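Putative peptide ABC-transport system periplasmic peptide-binding protein (Campylobacter jejuni, PDB 4OEV) binds nickel(II) outside the cytoplasm, here together with oxalate, and probably delivers it to an ABC-type importer, although its family is generally assigned to peptide transport. Local coordinates at residues Val71-Asp75 with Ile158-Lys164; Leu67-Val71 with Phe182-Lys186; Pro20-Glu24 with Asn96-Ile100; Arg289-Asn293 with Leu388-Phe392. All coordinates share one frame. Residue numbers count along the deposited sequence, not the author numbering.

All four contacts join mainly loop segments of a bilobed solute-binding protein. Contacts 1 and 2 form one continuous patch: their centres lie 10 Å apart, they share Val71, and the carbonyl of Thr160 meets the ring of Tyr183 (O to CE2, 3.5 Å). Contact 3 is separate, its centre 19 Å from that of contact 1 and 25 Å from that of contact 2. It lies near the ligands, the side chain of Glu24 being about 8 Å from both nickel and oxalate. Contact 4 has its centre 21 Å from that of contact 3, with nearest atoms about 8 Å apart, and lies away from the annotated sites.

Contact 1 (Val71-Asp75 with Ile158-Lys164); sequences VLWHD and IGTGPYK
Two hydrogen bonds made by His74 define this contact. Its backbone N donates to Gly159 O at 2.9 Å (N-H...O angle 131°), and its ring NE2 donates to Gly161 O at 3.0 Å and 170°. The m rotamer of His74 (chi1 -64°, chi2 159°) lays the imidazole into the bend of 158-164, which turns from loop into the strand starting at Tyr163. Residues 71-73 are extended, and at His74 the chain turns (phi/psi -64/-13). In register, the CA atoms of Trp73 and Thr160 are 4.6 Å apart, and those of His74 and Ile158 5.7 Å. A water donates to Leu72 O (3.1 Å) and Thr160 O (2.7 Å), bridging the two backbones. The imidazole is sandwiched by CH-pi contacts: Lys164 CG stands 3.8 Å from its centroid over one face, Gly159 CA 4.1 Å over the other. Lys164 itself is extended, its NZ paired with Glu180. Trp73 (chi1 -66°, chi2 103°) receives Thr160 CG2 3.7 Å from the centroid of its six-membered ring, while its NE1 bonds to Asp83. Thr160 CG2 also meets Val71 CG1 at 3.6 Å, and Trp73 CB lies 4.2 Å from Ile158 CG2. The contact thus joins the loop between strand 62-67 and helix 81-92 to the entry of strand 163-169. With NE2 donating to Gly161 O, the imidazole must carry a proton on that nitrogen.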
loop_
_atom_site.group_PDB
_atom_site.type_symbol
_atom_site.label_atom_id
_atom_site.label_comp_id
_atom_site.label_asym_id
_atom_site.label_seq_id
_atom_site.Cartn_x
_atom_site.Cartn_y
_atom_site.Cartn_z
ATOM N N VAL A 71 -29.429 -2.311 4.928
ATOM C CA VAL A 71 -28.369 -1.340 5.173
ATOM C C VAL A 71 -28.810 0.110 4.986
ATOM O O VAL A 71 -29.502 0.437 4.029
ATOM C CB VAL A 71 -27.161 -1.621 4.253
ATOM C CG1 VAL A 71 -26.094 -0.538 4.409
ATOM C CG2 VAL A 71 -26.621 -3.037 4.511
ATOM N N LEU A 72 -28.441 0.961 5.931
ATOM C CA LEU A 72 -28.619 2.401 5.785
ATOM C C LEU A 72 -27.265 3.113 5.583
ATOM O O LEU A 72 -26.276 2.736 6.199
ATOM C CB LEU A 72 -29.287 2.999 7.010
ATOM C CG LEU A 72 -30.814 2.993 7.145
ATOM C CD1 LEU A 72 -31.479 2.080 6.096
ATOM C CD2 LEU A 72 -31.169 2.647 8.575
ATOM N N TRP A 73 -27.271 4.133 4.717
ATOM C CA TRP A 73 -26.248 5.177 4.664
ATOM C C TRP A 73 -26.336 5.993 5.953
ATOM O O TRP A 73 -27.347 5.965 6.620
ATOM C CB TRP A 73 -26.460 6.108 3.469
ATOM C CG TRP A 73 -26.290 5.473 2.124
ATOM C CD1 TRP A 73 -27.280 5.090 1.248
ATOM C CD2 TRP A 73 -25.050 5.153 1.497
ATOM N NE1 TRP A 73 -26.719 4.549 0.112
ATOM C CE2 TRP A 73 -25.353 4.576 0.237
ATOM C CE3 TRP A 73 -23.705 5.290 1.882
ATOM C CZ2 TRP A 73 -24.360 4.147 -0.646
ATOM C CZ3 TRP A 73 -22.709 4.865 0.996
ATOM C CH2 TRP A 73 -23.029 4.286 -0.233
ATOM N N HIS A 74 -25.302 6.758 6.274
ATOM C CA HIS A 74 -25.267 7.538 7.500
ATOM C C HIS A 74 -26.341 8.628 7.566
ATOM O O HIS A 74 -26.584 9.169 8.646
ATOM C CB HIS A 74 -23.873 8.141 7.684
ATOM C CG HIS A 74 -22.813 7.106 7.877
ATOM N ND1 HIS A 74 -21.466 7.343 7.649
ATOM C CD2 HIS A 74 -22.907 5.813 8.273
ATOM C CE1 HIS A 74 -20.787 6.238 7.887
ATOM N NE2 HIS A 74 -21.633 5.297 8.273
ATOM N N ASP A 75 -26.992 8.933 6.437
ATOM C CA ASP A 75 -28.014 9.984 6.434
ATOM C C ASP A 75 -29.442 9.430 6.431
ATOM O O ASP A 75 -30.392 10.178 6.208
ATOM C CB ASP A 75 -27.821 10.960 5.259
ATOM C CG ASP A 75 -27.976 10.306 3.900
ATOM O OD1 ASP A 75 -28.155 9.068 3.832
ATOM O OD2 ASP A 75 -27.823 11.040 2.893
ATOM N N ILE A 158 -20.427 10.752 3.480
ATOM C CA ILE A 158 -21.514 9.950 4.012
ATOM C C ILE A 158 -21.295 8.512 3.512
ATOM O O ILE A 158 -21.131 8.302 2.304
ATOM C CB ILE A 158 -22.896 10.486 3.555
ATOM C CG1 ILE A 158 -23.238 11.815 4.239
ATOM C CG2 ILE A 158 -23.965 9.456 3.811
ATOM C CD1 ILE A 158 -23.474 11.699 5.761
ATOM N N GLY A 159 -21.273 7.529 4.417
ATOM C CA GLY A 159 -21.011 6.149 4.018
ATOM C C GLY A 159 -21.906 5.101 4.676
ATOM O O GLY A 159 -22.899 5.438 5.356
ATOM N N THR A 160 -21.595 3.822 4.464
ATOM C CA THR A 160 -22.340 2.765 5.139
ATOM C C THR A 160 -21.474 2.178 6.277
ATOM O O THR A 160 -21.915 1.256 6.951
ATOM C CB THR A 160 -22.725 1.613 4.200
ATOM O OG1 THR A 160 -21.555 1.258 3.455
ATOM C CG2 THR A 160 -23.862 2.005 3.185
ATOM N N GLY A 161 -20.270 2.725 6.492
ATOM C CA GLY A 161 -19.295 2.140 7.425
ATOM C C GLY A 161 -19.629 2.207 8.930
ATOM O O GLY A 161 -20.722 2.653 9.300
ATOM N N PRO A 162 -18.720 1.689 9.807
ATOM C CA PRO A 162 -18.990 1.673 11.269
ATOM C C PRO A 162 -18.939 3.042 11.953
ATOM O O PRO A 162 -19.416 3.223 13.082
ATOM C CB PRO A 162 -17.878 0.779 11.833
ATOM C CG PRO A 162 -16.697 0.893 10.775
ATOM C CD PRO A 162 -17.506 0.924 9.452
ATOM N N TYR A 163 -18.374 4.015 11.270
ATOM C CA TYR A 163 -18.146 5.309 11.881
ATOM C C TYR A 163 -18.644 6.472 11.030
ATOM O O TYR A 163 -18.351 6.560 9.827
ATOM C CB TYR A 163 -16.650 5.475 12.181
ATOM C CG TYR A 163 -16.269 4.825 13.489
ATOM C CD1 TYR A 163 -16.575 5.457 14.688
ATOM C CD2 TYR A 163 -15.624 3.588 13.541
ATOM C CE1 TYR A 163 -16.263 4.889 15.903
ATOM C CE2 TYR A 163 -15.309 2.999 14.788
ATOM C CZ TYR A 163 -15.635 3.671 15.956
ATOM O OH TYR A 163 -15.375 3.163 17.229
ATOM N N LYS A 164 -19.333 7.401 11.679
ATOM C CA LYS A 164 -19.893 8.570 11.011
ATOM C C LYS A 164 -18.888 9.692 11.140
ATOM O O LYS A 164 -18.256 9.832 12.200
ATOM C CB LYS A 164 -21.265 8.976 11.623
ATOM C CG LYS A 164 -22.405 7.998 11.405
ATOM C CD LYS A 164 -23.733 8.517 12.045
ATOM C CE LYS A 164 -24.952 7.709 11.585
ATOM N NZ LYS A 164 -26.277 8.250 12.073
HETATM O O HOH W 1 -24.434 0.833 7.805
#

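Contact 2 (Leu67-Val71 with Phe182-Lys186)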
loop_
_atom_site.group_PDB
_atom_site.type_symbol
_atom_site.label_atom_id
_atom_site.label_comp_id
_atom_site.label_asym_id
_atom_site.label_seq_id
_atom_site.Cartn_x
_atom_site.Cartn_y
_atom_site.Cartn_z
ATOM N N LEU A 67 -27.413 -8.534 -2.644
ATOM C CA LEU A 67 -27.111 -7.534 -1.616
ATOM C C LEU A 67 -27.938 -7.656 -0.340
ATOM O O LEU A 67 -29.044 -8.193 -0.393
ATOM C CB LEU A 67 -27.335 -6.153 -2.206
ATOM C CG LEU A 67 -26.651 -6.012 -3.574
ATOM C CD1 LEU A 67 -26.990 -4.682 -4.156
ATOM C CD2 LEU A 67 -25.112 -6.143 -3.348
ATOM N N ARG A 68 -27.438 -7.097 0.774
ATOM C CA ARG A 68 -28.274 -6.977 1.985
ATOM C C ARG A 68 -29.383 -5.947 1.744
ATOM O O ARG A 68 -29.163 -4.964 1.029
ATOM C CB ARG A 68 -27.432 -6.585 3.206
ATOM C CG ARG A 68 -26.304 -7.546 3.506
ATOM C CD ARG A 68 -25.517 -7.170 4.812
ATOM N NE ARG A 68 -26.411 -6.990 5.985
ATOM C CZ ARG A 68 -26.158 -7.422 7.221
ATOM N NH1 ARG A 68 -27.021 -7.199 8.211
ATOM N NH2 ARG A 68 -25.060 -8.107 7.480
ATOM N N ASP A 69 -30.594 -6.180 2.264
ATOM C CA ASP A 69 -31.623 -5.160 2.070
ATOM C C ASP A 69 -31.762 -4.282 3.307
ATOM O O ASP A 69 -32.486 -3.288 3.301
ATOM C CB ASP A 69 -32.973 -5.771 1.664
ATOM C CG ASP A 69 -33.468 -6.851 2.613
ATOM O OD1 ASP A 69 -32.925 -7.029 3.718
ATOM O OD2 ASP A 69 -34.459 -7.515 2.239
ATOM N N ASP A 70 -30.969 -4.584 4.327
ATOM C CA ASP A 70 -31.127 -3.934 5.629
ATOM C C ASP A 70 -30.066 -2.880 5.954
ATOM O O ASP A 70 -29.818 -2.579 7.121
ATOM C CB ASP A 70 -31.132 -4.998 6.734
ATOM C CG ASP A 70 -29.811 -5.721 6.855
ATOM O OD1 ASP A 70 -28.982 -5.657 5.911
ATOM O OD2 ASP A 70 -29.594 -6.354 7.919
ATOM N N VAL A 71 -29.429 -2.311 4.928
ATOM C CA VAL A 71 -28.369 -1.340 5.173
ATOM C C VAL A 71 -28.810 0.110 4.986
ATOM O O VAL A 71 -29.502 0.437 4.029
ATOM C CB VAL A 71 -27.161 -1.621 4.253
ATOM C CG1 VAL A 71 -26.094 -0.538 4.409
ATOM C CG2 VAL A 71 -26.621 -3.037 4.511
ATOM N N PHE A 182 -25.304 0.356 12.422
ATOM C CA PHE A 182 -24.311 -0.343 11.608
ATOM C C PHE A 182 -24.782 -1.792 11.485
ATOM O O PHE A 182 -24.888 -2.517 12.467
ATOM C CB PHE A 182 -22.909 -0.233 12.233
ATOM C CG PHE A 182 -21.812 -0.823 11.396
ATOM C CD1 PHE A 182 -21.757 -0.591 10.020
ATOM C CD2 PHE A 182 -20.807 -1.566 11.981
ATOM C CE1 PHE A 182 -20.740 -1.122 9.244
ATOM C CE2 PHE A 182 -19.783 -2.091 11.223
ATOM C CZ PHE A 182 -19.751 -1.873 9.838
ATOM N N TYR A 183 -25.111 -2.184 10.264
ATOM C CA TYR A 183 -25.745 -3.478 9.969
ATOM C C TYR A 183 -24.878 -4.662 10.440
ATOM O O TYR A 183 -25.363 -5.762 10.705
ATOM C CB TYR A 183 -26.012 -3.572 8.456
ATOM C CG TYR A 183 -24.702 -3.463 7.677
ATOM C CD1 TYR A 183 -23.991 -4.593 7.286
ATOM C CD2 TYR A 183 -24.160 -2.215 7.380
ATOM C CE1 TYR A 183 -22.777 -4.473 6.595
ATOM C CE2 TYR A 183 -22.957 -2.090 6.675
ATOM C CZ TYR A 183 -22.272 -3.215 6.294
ATOM O OH TYR A 183 -21.061 -3.058 5.623
ATOM N N LEU A 184 -23.572 -4.439 10.466
ATOM C CA LEU A 184 -22.617 -5.523 10.651
ATOM C C LEU A 184 -22.458 -5.958 12.115
ATOM O O LEU A 184 -22.281 -7.148 12.400
ATOM C CB LEU A 184 -21.275 -5.094 10.072
ATOM C CG LEU A 184 -20.303 -6.208 9.716
ATOM C CD1 LEU A 184 -20.880 -7.121 8.639
ATOM C CD2 LEU A 184 -18.967 -5.617 9.274
ATOM N N ASP A 185 -22.474 -4.978 13.025
ATOM C CA ASP A 185 -22.378 -5.203 14.468
ATOM C C ASP A 185 -22.466 -3.871 15.247
ATOM O O ASP A 185 -22.447 -2.795 14.651
ATOM C CB ASP A 185 -21.076 -5.922 14.810
ATOM C CG ASP A 185 -21.266 -6.952 15.892
ATOM O OD1 ASP A 185 -22.064 -6.681 16.816
ATOM O OD2 ASP A 185 -20.642 -8.032 15.812
ATOM N N LYS A 186 -22.534 -3.918 16.569
ATOM C CA LYS A 186 -22.546 -2.663 17.308
ATOM C C LYS A 186 -21.114 -2.158 17.451
ATOM O O LYS A 186 -20.216 -2.923 17.808
ATOM C CB LYS A 186 -23.194 -2.813 18.699
ATOM C CG LYS A 186 -24.650 -3.194 18.625
ATOM C CD LYS A 186 -25.390 -2.182 17.746
ATOM C CE LYS A 186 -26.899 -2.371 17.811
ATOM N NZ LYS A 186 -27.282 -2.363 19.243
#
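Two irregular loops meet here at the surface of the solute-binding fold, one leaving strand 62-67 and the other linking strands 173-178 and 191-196. Their CA atoms come nearest at Val71 and Tyr183, 5.9 Å apart, and 209 Å² is buried in all. Tyr183 accounts for 99 Å² of this. Its CA-to-CB bond points toward 67-71, and the p rotamer (chi1 60°, chi2 94°) then places the ring against Val71 and Arg68, the one at a face and the other at the edge. Val71, in the t rotamer (175°), places CG2 over the ring face, 4.0 Å from the centroid and 23° off its normal, a CH-pi contact. Arg68 approaches the edge of the same ring instead: its CZ is 3.6 Å from Tyr183 CD1, and that carbon lies over one face of the guanidinium. The arginine reaches this position through chi1 -57°, chi2 -176° and a p bend at chi3 (53°), and its own loop holds it there. Asp70, with chi1 65°, turns its carboxylate back to form a two-pronged salt bridge, in which Arg68 NE donates to Asp70 OD1 at 2.9 Å and Arg68 NH1 to Asp70 OD2 at 2.7 Å. At the far end of the tyrosine, the hydroxyl is hydrogen-bonded to Asp49 and Ser35. Leu184, in a t/p rotamer, adds a marginal contact, CD1 standing 4.4 Å from Arg68 NH2.

Contact 3 (Pro20-Glu24 with Asn96-Ile100)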
loop_
_atom_site.group_PDB
_atom_site.type_symbol
_atom_site.label_atom_id
_atom_site.label_comp_id
_atom_site.label_asym_id
_atom_site.label_seq_id
_atom_site.Cartn_x
_atom_site.Cartn_y
_atom_site.Cartn_z
ATOM N N PRO A 20 -13.777 6.623 -1.368
ATOM C CA PRO A 20 -13.251 5.363 -1.911
ATOM C C PRO A 20 -12.667 5.490 -3.348
ATOM O O PRO A 20 -11.697 4.809 -3.645
ATOM C CB PRO A 20 -14.479 4.444 -1.895
ATOM C CG PRO A 20 -15.344 5.000 -0.808
ATOM C CD PRO A 20 -15.010 6.427 -0.582
ATOM N N ALA A 21 -13.233 6.357 -4.197
ATOM C CA ALA A 21 -12.741 6.486 -5.571
ATOM C C ALA A 21 -11.286 6.976 -5.640
ATOM O O ALA A 21 -10.632 6.787 -6.684
ATOM C CB ALA A 21 -13.616 7.411 -6.361
ATOM N N TYR A 22 -10.795 7.597 -4.558
ATOM C CA TYR A 22 -9.426 8.151 -4.508
ATOM C C TYR A 22 -8.565 7.460 -3.439
ATOM O O TYR A 22 -7.493 7.970 -3.039
ATOM C CB TYR A 22 -9.498 9.701 -4.285
ATOM C CG TYR A 22 -10.388 10.304 -5.350
ATOM C CD1 TYR A 22 -9.951 10.339 -6.683
ATOM C CD2 TYR A 22 -11.655 10.764 -5.056
ATOM C CE1 TYR A 22 -10.738 10.831 -7.683
ATOM C CE2 TYR A 22 -12.499 11.282 -6.081
ATOM C CZ TYR A 22 -12.020 11.309 -7.381
ATOM O OH TYR A 22 -12.762 11.795 -8.419
ATOM N N SER A 23 -8.980 6.249 -3.055
ATOM C CA SER A 23 -8.161 5.419 -2.166
ATOM C C SER A 23 -6.779 5.106 -2.763
ATOM O O SER A 23 -6.702 4.552 -3.861
ATOM C CB SER A 23 -8.813 4.093 -1.916
ATOM O OG SER A 23 -7.966 3.290 -1.124
ATOM N N GLU A 24 -5.713 5.383 -2.015
ATOM C CA GLU A 24 -4.374 4.999 -2.454
ATOM C C GLU A 24 -3.739 3.985 -1.513
ATOM O O GLU A 24 -2.522 3.859 -1.484
ATOM C CB GLU A 24 -3.461 6.229 -2.588
ATOM C CG GLU A 24 -3.900 7.114 -3.748
ATOM C CD GLU A 24 -2.874 8.154 -4.114
ATOM O OE1 GLU A 24 -2.306 8.804 -3.207
ATOM O OE2 GLU A 24 -2.574 8.267 -5.314
ATOM N N ASN A 96 -13.550 10.785 -13.902
ATOM C CA ASN A 96 -13.399 10.844 -12.445
ATOM C C ASN A 96 -11.956 10.684 -11.966
ATOM O O ASN A 96 -11.673 10.960 -10.793
ATOM C CB ASN A 96 -14.256 9.796 -11.738
ATOM C CG ASN A 96 -15.715 10.122 -11.797
ATOM O OD1 ASN A 96 -16.077 11.297 -11.849
ATOM N ND2 ASN A 96 -16.567 9.100 -11.770
ATOM N N ASN A 97 -11.050 10.277 -12.856
ATOM C CA ASN A 97 -9.618 10.137 -12.514
ATOM C C ASN A 97 -9.359 9.299 -11.268
ATOM O O ASN A 97 -8.500 9.627 -10.446
ATOM C CB ASN A 97 -8.968 11.523 -12.363
ATOM C CG ASN A 97 -9.229 12.397 -13.576
ATOM O OD1 ASN A 97 -8.766 12.093 -14.660
ATOM N ND2 ASN A 97 -10.027 13.457 -13.405
ATOM N N SER A 98 -10.062 8.174 -11.169
ATOM C CA SER A 98 -10.057 7.349 -9.962
ATOM C C SER A 98 -8.720 6.685 -9.729
ATOM O O SER A 98 -8.090 6.239 -10.679
ATOM C CB SER A 98 -11.150 6.289 -10.050
ATOM O OG SER A 98 -11.063 5.443 -8.914
ATOM N N SER A 99 -8.281 6.622 -8.467
ATOM C CA SER A 99 -7.002 5.992 -8.117
ATOM C C SER A 99 -7.094 4.462 -8.342
ATOM O O SER A 99 -6.086 3.766 -8.466
ATOM C CB SER A 99 -6.676 6.285 -6.641
ATOM O OG SER A 99 -7.760 5.732 -5.876
ATOM N N ILE A 100 -8.320 3.958 -8.409
ATOM C CA ILE A 100 -8.550 2.519 -8.549
ATOM C C ILE A 100 -9.185 2.217 -9.916
ATOM O O ILE A 100 -9.694 1.129 -10.142
ATOM C CB ILE A 100 -9.449 1.963 -7.397
ATOM C CG1 ILE A 100 -10.777 2.704 -7.355
ATOM C CG2 ILE A 100 -8.738 2.113 -6.051
ATOM C CD1 ILE A 100 -11.618 2.376 -6.136
#
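Ser99, Tyr22 and Ala21 bury the most surface here, 64, 61 and 49 Å². The CA-to-CB bond of Ser99 points toward 20-24, and in the p rotamer its OG donates to Ser23 O at 2.6 Å. Its backbone N donates to Ala21 O at 3.0 Å. That carbonyl also receives Ser98 OG at 2.6 Å, so Ala21 O serves two donors. Tyr22 sends its CA-to-CB bond away from 96-100, yet the long ring brings OH within 2.7 Å of Asn96 O, to which it donates; Arg17 adds a cation-pi contact to the ring. The CA spacings, 5.2 Å for Ala21 to Ser98 and 4.9 Å for Tyr22 to Ser99, show how closely the backbones run. Beyond Ser23 the chain continues to Glu24, whose O accepts a hydrogen bond from ND1 of the nickel ligand His26. On the partner loop, Ser98 OG accepts from Ile100 N at 3.2 Å, the signature of an ST turn just ahead of helix 101-104.

Contact 4 (Arg289-Asn293 with Leu388-Phe392); sequences RSWAN and LDPDF
Two type I beta turns pack against each other here, Ser290-Asn293 and Asp389-Phe392, each headed by a side-chain turn: an ST turn at Ser290 and an Asx turn at Asp389. They belong to the loops that follow strands 280-282 and 379-384. The CA atoms of Ser290 and Pro390 make the closest backbone approach, 6.6 Å, and the buried area is a modest 159 Å². Ser290 (phi/psi -102/155) opens the first turn in the t rotamer. Its OG accepts from Ala292 N at 2.8 Å, touches Pro390 CB at 3.9 Å, and hydrogen-bonds at 2.8 Å to a water that donates to Leu388 O at 3.0 Å. Trp291 follows at -62/-25; with chi1 51° and chi2 -99° its indole swings across, CZ2 reaching Pro390 CG at 3.4 Å. Asp389 OD2 lies at the ring edge, 4.1 Å from Trp291 CZ2, and is salt-bridged to Arg437 of helix 434-450, a helix that Trp291 also touches. Ala292 (-71/-9) sets its CB 3.8 Å from Pro390 CB, and Asn293 N closes the turn on Ser290 O at 3.1 Å. Pro390, C-gamma endo, contributes 71 Å², the largest share; Ser290, Trp291 and Ala292 all touch this ring, and one water bridges the two segments. In the second turn Phe392 N donates to Asp389 O at 3.0 Å, and Asp391 N to Asp389 OD1 at 3.0 Å and 167°.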
loop_
_atom_site.group_PDB
_atom_site.type_symbol
_atom_site.label_atom_id
_atom_site.label_comp_id
_atom_site.label_asym_id
_atom_site.label_seq_id
_atom_site.Cartn_x
_atom_site.Cartn_y
_atom_site.Cartn_z
ATOM N N ARG A 289 4.965 -12.729 0.015
ATOM C CA ARG A 289 3.943 -13.144 0.968
ATOM C C ARG A 289 2.644 -13.500 0.242
ATOM O O ARG A 289 1.600 -13.715 0.888
ATOM C CB ARG A 289 3.674 -12.055 2.006
ATOM C CG ARG A 289 4.754 -11.982 3.092
ATOM C CD ARG A 289 4.112 -11.742 4.446
ATOM N NE ARG A 289 5.137 -11.441 5.439
ATOM C CZ ARG A 289 5.607 -12.321 6.316
ATOM N NH1 ARG A 289 5.109 -13.555 6.346
ATOM N NH2 ARG A 289 6.558 -11.961 7.181
ATOM N N SER A 290 2.754 -13.674 -1.067
ATOM C CA SER A 290 1.613 -14.048 -1.925
ATOM C C SER A 290 1.558 -15.517 -2.335
ATOM O O SER A 290 2.596 -16.184 -2.391
ATOM C CB SER A 290 1.662 -13.224 -3.195
ATOM O OG SER A 290 0.598 -13.622 -4.050
ATOM N N TRP A 291 0.350 -16.020 -2.653
ATOM C CA TRP A 291 0.232 -17.338 -3.263
ATOM C C TRP A 291 0.946 -17.339 -4.623
ATOM O O TRP A 291 1.396 -18.392 -5.115
ATOM C CB TRP A 291 -1.242 -17.753 -3.415
ATOM C CG TRP A 291 -2.119 -16.733 -4.091
ATOM C CD1 TRP A 291 -2.942 -15.842 -3.481
ATOM C CD2 TRP A 291 -2.268 -16.515 -5.510
ATOM N NE1 TRP A 291 -3.583 -15.076 -4.419
ATOM C CE2 TRP A 291 -3.195 -15.478 -5.672
ATOM C CE3 TRP A 291 -1.710 -17.104 -6.653
ATOM C CZ2 TRP A 291 -3.579 -15.013 -6.927
ATOM C CZ3 TRP A 291 -2.077 -16.618 -7.904
ATOM C CH2 TRP A 291 -2.997 -15.590 -8.024
ATOM N N ALA A 292 1.051 -16.149 -5.202
ATOM C CA ALA A 292 1.685 -15.936 -6.502
ATOM C C ALA A 292 3.214 -16.106 -6.476
ATOM O O ALA A 292 3.847 -16.096 -7.521
ATOM C CB ALA A 292 1.345 -14.538 -6.999
ATOM N N ASN A 293 3.807 -16.236 -5.290
ATOM C CA ASN A 293 5.263 -16.353 -5.179
ATOM C C ASN A 293 5.741 -17.624 -5.889
ATOM O O ASN A 293 5.263 -18.735 -5.619
ATOM C CB ASN A 293 5.683 -16.313 -3.686
ATOM C CG ASN A 293 7.204 -16.340 -3.472
ATOM O OD1 ASN A 293 7.976 -16.399 -4.421
ATOM N ND2 ASN A 293 7.633 -16.258 -2.203
ATOM N N LEU A 388 -3.678 -8.436 -0.176
ATOM C CA LEU A 388 -4.764 -8.875 -1.080
ATOM C C LEU A 388 -4.223 -9.441 -2.404
ATOM O O LEU A 388 -3.036 -9.763 -2.503
ATOM C CB LEU A 388 -5.721 -7.712 -1.320
ATOM C CG LEU A 388 -6.292 -7.187 -0.007
ATOM C CD1 LEU A 388 -7.356 -6.192 -0.319
ATOM C CD2 LEU A 388 -6.810 -8.297 0.908
ATOM N N ASP A 389 -5.072 -9.514 -3.432
ATOM C CA ASP A 389 -4.674 -10.081 -4.719
ATOM C C ASP A 389 -3.346 -9.514 -5.250
ATOM O O ASP A 389 -3.065 -8.290 -5.164
ATOM C CB ASP A 389 -5.804 -9.874 -5.762
ATOM C CG ASP A 389 -5.580 -10.694 -7.003
ATOM O OD1 ASP A 389 -4.783 -10.256 -7.877
ATOM O OD2 ASP A 389 -6.137 -11.824 -7.064
ATOM N N PRO A 390 -2.485 -10.398 -5.769
ATOM C CA PRO A 390 -1.159 -9.941 -6.235
ATOM C C PRO A 390 -1.173 -8.836 -7.287
ATOM O O PRO A 390 -0.135 -8.201 -7.491
ATOM C CB PRO A 390 -0.540 -11.205 -6.827
ATOM C CG PRO A 390 -1.711 -12.158 -7.069
ATOM C CD PRO A 390 -2.629 -11.865 -5.891
ATOM N N ASP A 391 -2.299 -8.623 -7.961
ATOM C CA ASP A 391 -2.423 -7.545 -8.935
ATOM C C ASP A 391 -2.293 -6.169 -8.311
ATOM O O ASP A 391 -1.765 -5.254 -8.946
ATOM C CB ASP A 391 -3.802 -7.649 -9.662
ATOM C CG ASP A 391 -3.972 -6.597 -10.808
ATOM O OD1 ASP A 391 -3.125 -6.540 -11.722
ATOM O OD2 ASP A 391 -4.960 -5.828 -10.799
ATOM N N PHE A 392 -2.776 -5.996 -7.066
ATOM C CA PHE A 392 -3.032 -4.618 -6.566
ATOM C C PHE A 392 -1.799 -3.720 -6.342
ATOM O O PHE A 392 -1.842 -2.480 -6.601
ATOM C CB PHE A 392 -3.848 -4.704 -5.261
ATOM C CG PHE A 392 -5.265 -5.140 -5.479
ATOM C CD1 PHE A 392 -5.859 -4.974 -6.701
ATOM C CD2 PHE A 392 -5.975 -5.791 -4.468
ATOM C CE1 PHE A 392 -7.197 -5.409 -6.925
ATOM C CE2 PHE A 392 -7.290 -6.220 -4.689
ATOM C CZ PHE A 392 -7.896 -6.030 -5.921
HETATM O O HOH W 2 -1.241 -12.109 -2.572
#